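Local coordinates for protein DYNE8 (Micromonospora chersina, PDB 4AMM) that forms the acyltransferase domain of the iterative enediyne polyketide synthase of dynemicin biosynthesis, where it probably selects and loads the acyl units used for chain building, at residues G214-R219 / I266-L271; R219-A224 / N240-V245. All coordinates share one frame; numbering follows the deposited sequence.

Contact 1 (G214-R219 / I266-L271); sequences GMLSLR and IEATPL
Ser217 O takes a short bond from Thr269 N at 2.7 Å, in the carbonyl plane and almost straight (173° at the hydrogen), and a weaker CA-H contact from Ala268, CA 3.3 Å away. Ser217 N returns a bond to Thr269 O at 2.9 Å, its donor standing above that carbonyl plane, completing an antiparallel hydrogen-bonded pair. Further bonds run from Leu271 N to Met215 O and from Arg219 N to Glu267 O. The pairing belongs to the ferredoxin-like subdomain of the acyltransferase, a βαββαβ unit whose last strand, 268-270, lies at the edge of the sheet beside its first, 213-218. Proline suits position 270, because in this non-hydrogen-bonded pair with Leu216 its nitrogen need not donate across; instead Leu216 CD1 rests 3.5 Å from Pro270 N. Leu216 CG, anti to its backbone N (chi1 -178°), leans on the small Ala268 CB, which Leu218 CD2 reaches at 3.7 Å. Helix 251-264 packs on this same apolar face. On the face of Ser217, Leu271 CD2 meets Ser217 CB at 3.9 Å, and a serine there is slim enough to let the leucine in. At the solvent end Arg219 and Glu267 lie side by side, planes 73° apart, in a long, weak ion pair (NH1 to OE1 4.0 Å): OE1 lies over the rim of one guanidinium face, no N-H points at it, and charge alone links them.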
loop_
_atom_site.group_PDB
_atom_site.type_symbol
_atom_site.label_atom_id
_atom_site.label_comp_id
_atom_site.label_asym_id
_atom_site.label_seq_id
_atom_site.Cartn_x
_atom_site.Cartn_y
_atom_site.Cartn_z
ATOM N N GLY A 214 13.723 10.154 18.118
ATOM C CA GLY A 214 12.372 9.929 17.602
ATOM C C GLY A 214 12.095 10.604 16.286
ATOM O O GLY A 214 13.056 10.965 15.557
ATOM N N MET A 215 10.789 10.790 16.044
ATOM C CA MET A 215 10.310 11.285 14.709
ATOM C C MET A 215 9.152 12.238 14.932
ATOM O O MET A 215 8.365 12.093 15.898
ATOM C CB MET A 215 9.916 10.107 13.760
ATOM C CG MET A 215 11.008 9.110 13.626
ATOM S SD MET A 215 10.545 7.675 12.625
ATOM C CE MET A 215 10.862 8.216 10.915
ATOM N N LEU A 216 9.036 13.211 14.029
ATOM C CA LEU A 216 8.097 14.311 14.135
ATOM C C LEU A 216 7.440 14.497 12.753
ATOM O O LEU A 216 8.203 14.732 11.774
ATOM C CB LEU A 216 8.793 15.595 14.589
ATOM C CG LEU A 216 7.913 16.827 14.796
ATOM C CD1 LEU A 216 6.975 16.580 16.002
ATOM C CD2 LEU A 216 8.822 18.017 15.068
ATOM N N SER A 217 6.149 14.337 12.638
ATOM C CA SER A 217 5.473 14.459 11.351
ATOM C C SER A 217 5.059 15.852 11.066
ATOM O O SER A 217 4.443 16.477 11.977
ATOM C CB SER A 217 4.341 13.500 11.352
ATOM O OG SER A 217 3.742 13.513 10.040
ATOM N N LEU A 218 5.284 16.374 9.878
ATOM C CA LEU A 218 4.910 17.749 9.573
ATOM C C LEU A 218 3.878 17.771 8.444
ATOM O O LEU A 218 4.061 17.101 7.376
ATOM C CB LEU A 218 6.124 18.583 9.078
ATOM C CG LEU A 218 7.355 18.550 9.993
ATOM C CD1 LEU A 218 8.599 19.137 9.364
ATOM C CD2 LEU A 218 7.056 19.265 11.299
ATOM N N ARG A 219 2.836 18.610 8.603
ATOM C CA ARG A 219 1.875 18.844 7.500
ATOM C C ARG A 219 2.389 19.970 6.641
ATOM O O ARG A 219 2.021 21.119 6.787
ATOM C CB ARG A 219 0.558 19.219 8.200
ATOM C CG ARG A 219 -0.616 19.441 7.242
ATOM C CD ARG A 219 -1.148 18.180 6.541
ATOM N NE ARG A 219 -1.562 17.018 7.384
ATOM C CZ ARG A 219 -2.681 16.807 8.097
ATOM N NH1 ARG A 219 -3.665 17.710 8.255
ATOM N NH2 ARG A 219 -2.790 15.634 8.722
ATOM N N ILE A 266 3.074 25.789 11.075
ATOM C CA ILE A 266 3.032 24.451 10.478
ATOM C C ILE A 266 2.691 23.440 11.579
ATOM O O ILE A 266 3.342 23.521 12.657
ATOM C CB ILE A 266 4.380 24.132 9.787
ATOM C CG1 ILE A 266 4.510 25.055 8.578
ATOM C CG2 ILE A 266 4.463 22.638 9.350
ATOM C CD1 ILE A 266 5.797 24.860 7.801
ATOM N N GLU A 267 1.700 22.581 11.402
ATOM C CA GLU A 267 1.352 21.528 12.394
ATOM C C GLU A 267 2.403 20.413 12.445
ATOM O O GLU A 267 2.702 19.737 11.434
ATOM C CB GLU A 267 -0.025 20.911 12.110
ATOM C CG GLU A 267 -0.463 19.840 13.151
ATOM C CD GLU A 267 -1.666 18.931 12.762
ATOM O OE1 GLU A 267 -1.688 18.222 11.689
ATOM O OE2 GLU A 267 -2.599 18.906 13.601
ATOM N N ALA A 268 3.034 20.252 13.604
ATOM C CA ALA A 268 4.058 19.183 13.865
ATOM C C ALA A 268 3.461 18.187 14.829
ATOM O O ALA A 268 3.038 18.600 15.979
ATOM C CB ALA A 268 5.250 19.782 14.443
ATOM N N THR A 269 3.408 16.924 14.466
ATOM C CA THR A 269 2.817 15.830 15.259
ATOM C C THR A 269 3.903 14.866 15.745
ATOM O O THR A 269 4.458 14.144 14.941
ATOM C CB THR A 269 1.792 15.090 14.414
ATOM O OG1 THR A 269 0.743 16.050 14.022
ATOM C CG2 THR A 269 1.089 13.995 15.238
ATOM N N PRO A 270 4.142 14.749 17.081
ATOM C CA PRO A 270 5.110 13.753 17.572
ATOM C C PRO A 270 4.625 12.348 17.303
ATOM O O PRO A 270 3.431 12.041 17.488
ATOM C CB PRO A 270 5.118 13.995 19.110
ATOM C CG PRO A 270 4.825 15.443 19.177
ATOM C CD PRO A 270 3.708 15.651 18.169
ATOM N N LEU A 271 5.495 11.469 16.791
ATOM C CA LEU A 271 5.139 10.114 16.537
ATOM C C LEU A 271 5.559 9.189 17.709
ATOM O O LEU A 271 6.519 9.468 18.446
ATOM C CB LEU A 271 5.794 9.614 15.218
ATOM C CG LEU A 271 5.370 10.454 14.006
ATOM C CD1 LEU A 271 5.978 9.887 12.795
ATOM C CD2 LEU A 271 3.845 10.467 13.808
HETATM O O HOH W 1 9.189 10.111 18.392
HETATM O O HOH W 2 0.494 22.551 8.812
#

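Contact 2 (R219-A224 / N240-V245); sequences RADLAA and NGERHV
Asp221 and Glu242 bring two carboxylates together, OD2 of the one 3.6 Å from OE1 of the other. The side chains cross obliquely, planes 80° apart, and the like charges would probably repel. Asp221 is fixed instead by its N-cap role for helix 222-229: with CG between the backbone N and the carbonyl carbon (chi1 67°), OD1 accepts from Ala224 N at 2.9 Å, nearly in line with its C-O bond. An alanine here would probably leave Ala224 N without its capping acceptor and fray the helix start. Val245 points toward the loop before the helix, CG2 3.5 Å from Ala220 O and against Asp221 C; a branched, apolar residue suits this buried strand position. Arg219 brings CD to 3.4 Å from Arg243 O, and water 3, in the guanidinium plane, joins Arg219 NE to that same oxygen. A type I turn, Gly241 to His244, links the strands; at its base Asn240 and Gly241 both face His244, a classic beta bulge. At phi 151° a CB on Gly241 would press against Asn240 O, so glycine suits the position. Asn240 ND2 lies 3.3 Å above the His244 ring plane, toward its rim; Asn240 OD1 accepts from NE2 of His175, in a GHSLG sequence consistent with the nucleophile elbow. The start of helix 222-229 thus meets the hairpin of strands 235-241 and 244-250, with helix 333-339 touching Leu222 and Glu242, and helix 353-360 His244.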
loop_
_atom_site.group_PDB
_atom_site.type_symbol
_atom_site.label_atom_id
_atom_site.label_comp_id
_atom_site.label_asym_id
_atom_site.label_seq_id
_atom_site.Cartn_x
_atom_site.Cartn_y
_atom_site.Cartn_z
ATOM N N ARG A 219 2.836 18.610 8.603
ATOM C CA ARG A 219 1.875 18.844 7.500
ATOM C C ARG A 219 2.389 19.970 6.641
ATOM O O ARG A 219 2.021 21.119 6.787
ATOM C CB ARG A 219 0.558 19.219 8.200
ATOM C CG ARG A 219 -0.616 19.441 7.242
ATOM C CD ARG A 219 -1.148 18.180 6.541
ATOM N NE ARG A 219 -1.562 17.018 7.384
ATOM C CZ ARG A 219 -2.681 16.807 8.097
ATOM N NH1 ARG A 219 -3.665 17.710 8.255
ATOM N NH2 ARG A 219 -2.790 15.634 8.722
ATOM N N ALA A 220 3.320 19.619 5.764
ATOM C CA ALA A 220 4.100 20.556 4.974
ATOM C C ALA A 220 4.880 19.738 3.931
ATOM O O ALA A 220 4.977 18.498 4.023
ATOM C CB ALA A 220 5.104 21.301 5.892
ATOM N N ASP A 221 5.406 20.449 2.919
ATOM C CA ASP A 221 6.194 19.827 1.891
ATOM C C ASP A 221 7.669 19.743 2.208
ATOM O O ASP A 221 8.132 20.231 3.242
ATOM C CB ASP A 221 5.922 20.467 0.521
ATOM C CG ASP A 221 6.382 21.883 0.408
ATOM O OD1 ASP A 221 7.241 22.420 1.087
ATOM O OD2 ASP A 221 5.861 22.561 -0.528
ATOM N N LEU A 222 8.430 19.135 1.306
ATOM C CA LEU A 222 9.862 18.887 1.578
ATOM C C LEU A 222 10.637 20.197 1.791
ATOM O O LEU A 222 11.431 20.297 2.749
ATOM C CB LEU A 222 10.408 18.063 0.406
ATOM C CG LEU A 222 11.926 17.752 0.515
ATOM C CD1 LEU A 222 12.210 16.815 1.665
ATOM C CD2 LEU A 222 12.361 17.075 -0.741
ATOM N N ALA A 223 10.439 21.182 0.951
ATOM C CA ALA A 223 11.141 22.461 1.162
ATOM C C ALA A 223 10.754 23.112 2.480
ATOM O O ALA A 223 11.626 23.674 3.171
ATOM C CB ALA A 223 10.760 23.432 0.073
ATOM N N ALA A 224 9.460 23.048 2.875
ATOM C CA ALA A 224 9.119 23.662 4.109
ATOM C C ALA A 224 9.759 22.879 5.246
ATOM O O ALA A 224 10.193 23.517 6.255
ATOM C CB ALA A 224 7.596 23.695 4.238
ATOM N N ASN A 240 6.759 11.855 2.216
ATOM C CA ASN A 240 5.562 11.078 1.767
ATOM C C ASN A 240 4.730 11.809 0.764
ATOM O O ASN A 240 3.833 11.234 0.158
ATOM C CB ASN A 240 4.644 10.799 2.941
ATOM C CG ASN A 240 5.061 9.594 3.677
ATOM O OD1 ASN A 240 5.692 8.663 3.087
ATOM N ND2 ASN A 240 4.778 9.579 4.987
ATOM N N GLY A 241 5.029 13.089 0.574
ATOM C CA GLY A 241 4.320 13.935 -0.436
ATOM C C GLY A 241 4.287 15.379 -0.022
ATOM O O GLY A 241 4.889 15.817 0.974
ATOM N N GLU A 242 3.538 16.173 -0.784
ATOM C CA GLU A 242 3.408 17.606 -0.568
ATOM C C GLU A 242 2.771 17.963 0.757
ATOM O O GLU A 242 2.940 19.127 1.187
ATOM C CB GLU A 242 2.623 18.305 -1.755
ATOM C CG GLU A 242 3.344 18.060 -3.143
ATOM C CD GLU A 242 4.674 18.794 -3.333
ATOM O OE1 GLU A 242 4.812 19.991 -2.896
ATOM O OE2 GLU A 242 5.555 18.176 -4.011
ATOM N N ARG A 243 2.065 17.006 1.350
ATOM C CA ARG A 243 1.301 17.277 2.581
ATOM C C ARG A 243 1.864 16.556 3.768
ATOM O O ARG A 243 1.279 16.639 4.810
ATOM C CB ARG A 243 -0.182 16.847 2.362
ATOM C CG ARG A 243 -0.849 17.456 1.090
ATOM C CD ARG A 243 -2.096 16.742 0.710
ATOM N NE ARG A 243 -2.564 17.392 -0.516
ATOM C CZ ARG A 243 -3.443 18.392 -0.589
ATOM N NH1 ARG A 243 -4.028 18.856 0.528
ATOM N NH2 ARG A 243 -3.691 18.953 -1.750
ATOM N N HIS A 244 2.989 15.850 3.628
ATOM C CA HIS A 244 3.419 15.004 4.738
ATOM C C HIS A 244 4.899 14.726 4.625
ATOM O O HIS A 244 5.291 13.945 3.752
ATOM C CB HIS A 244 2.587 13.739 4.704
ATOM C CG HIS A 244 2.788 12.781 5.823
ATOM N ND1 HIS A 244 2.108 11.585 5.835
ATOM C CD2 HIS A 244 3.571 12.775 6.929
ATOM C CE1 HIS A 244 2.431 10.898 6.911
ATOM N NE2 HIS A 244 3.361 11.569 7.556
ATOM N N VAL A 245 5.704 15.307 5.520
ATOM C CA VAL A 245 7.179 15.001 5.553
ATOM C C VAL A 245 7.482 14.733 7.020
ATOM O O VAL A 245 7.039 15.499 7.950
ATOM C CB VAL A 245 7.948 16.138 5.049
ATOM C CG1 VAL A 245 9.492 15.828 5.173
ATOM C CG2 VAL A 245 7.633 16.343 3.551
HETATM O O HOH W 3 0.617 15.311 7.208
HETATM O O HOH W 4 7.352 16.673 -0.153
#

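From the N-terminal side, strand 213-218 enters contact 1 and at Arg219 passes straight into contact 2, so that this arginine serves both. Helix 222-229 and strand 235-241 follow, and the hairpin turn then returns to the loop before the helix, closing the short loop of contact 2. Strand 244-250 and helix 251-264 come next, before 266-271 returns to strand 213-218 and closes the longer loop of contact 1, which encloses the shorter one. They meet in the sheet, where Leu218 N probably bonds to Val245 O, and beside it, where Ile266 packs on Ala220. Contact 1 fixes the edge strand, and contact 2 ties the first helix of the subdomain to the hairpin of strands 235-241 and 244-250.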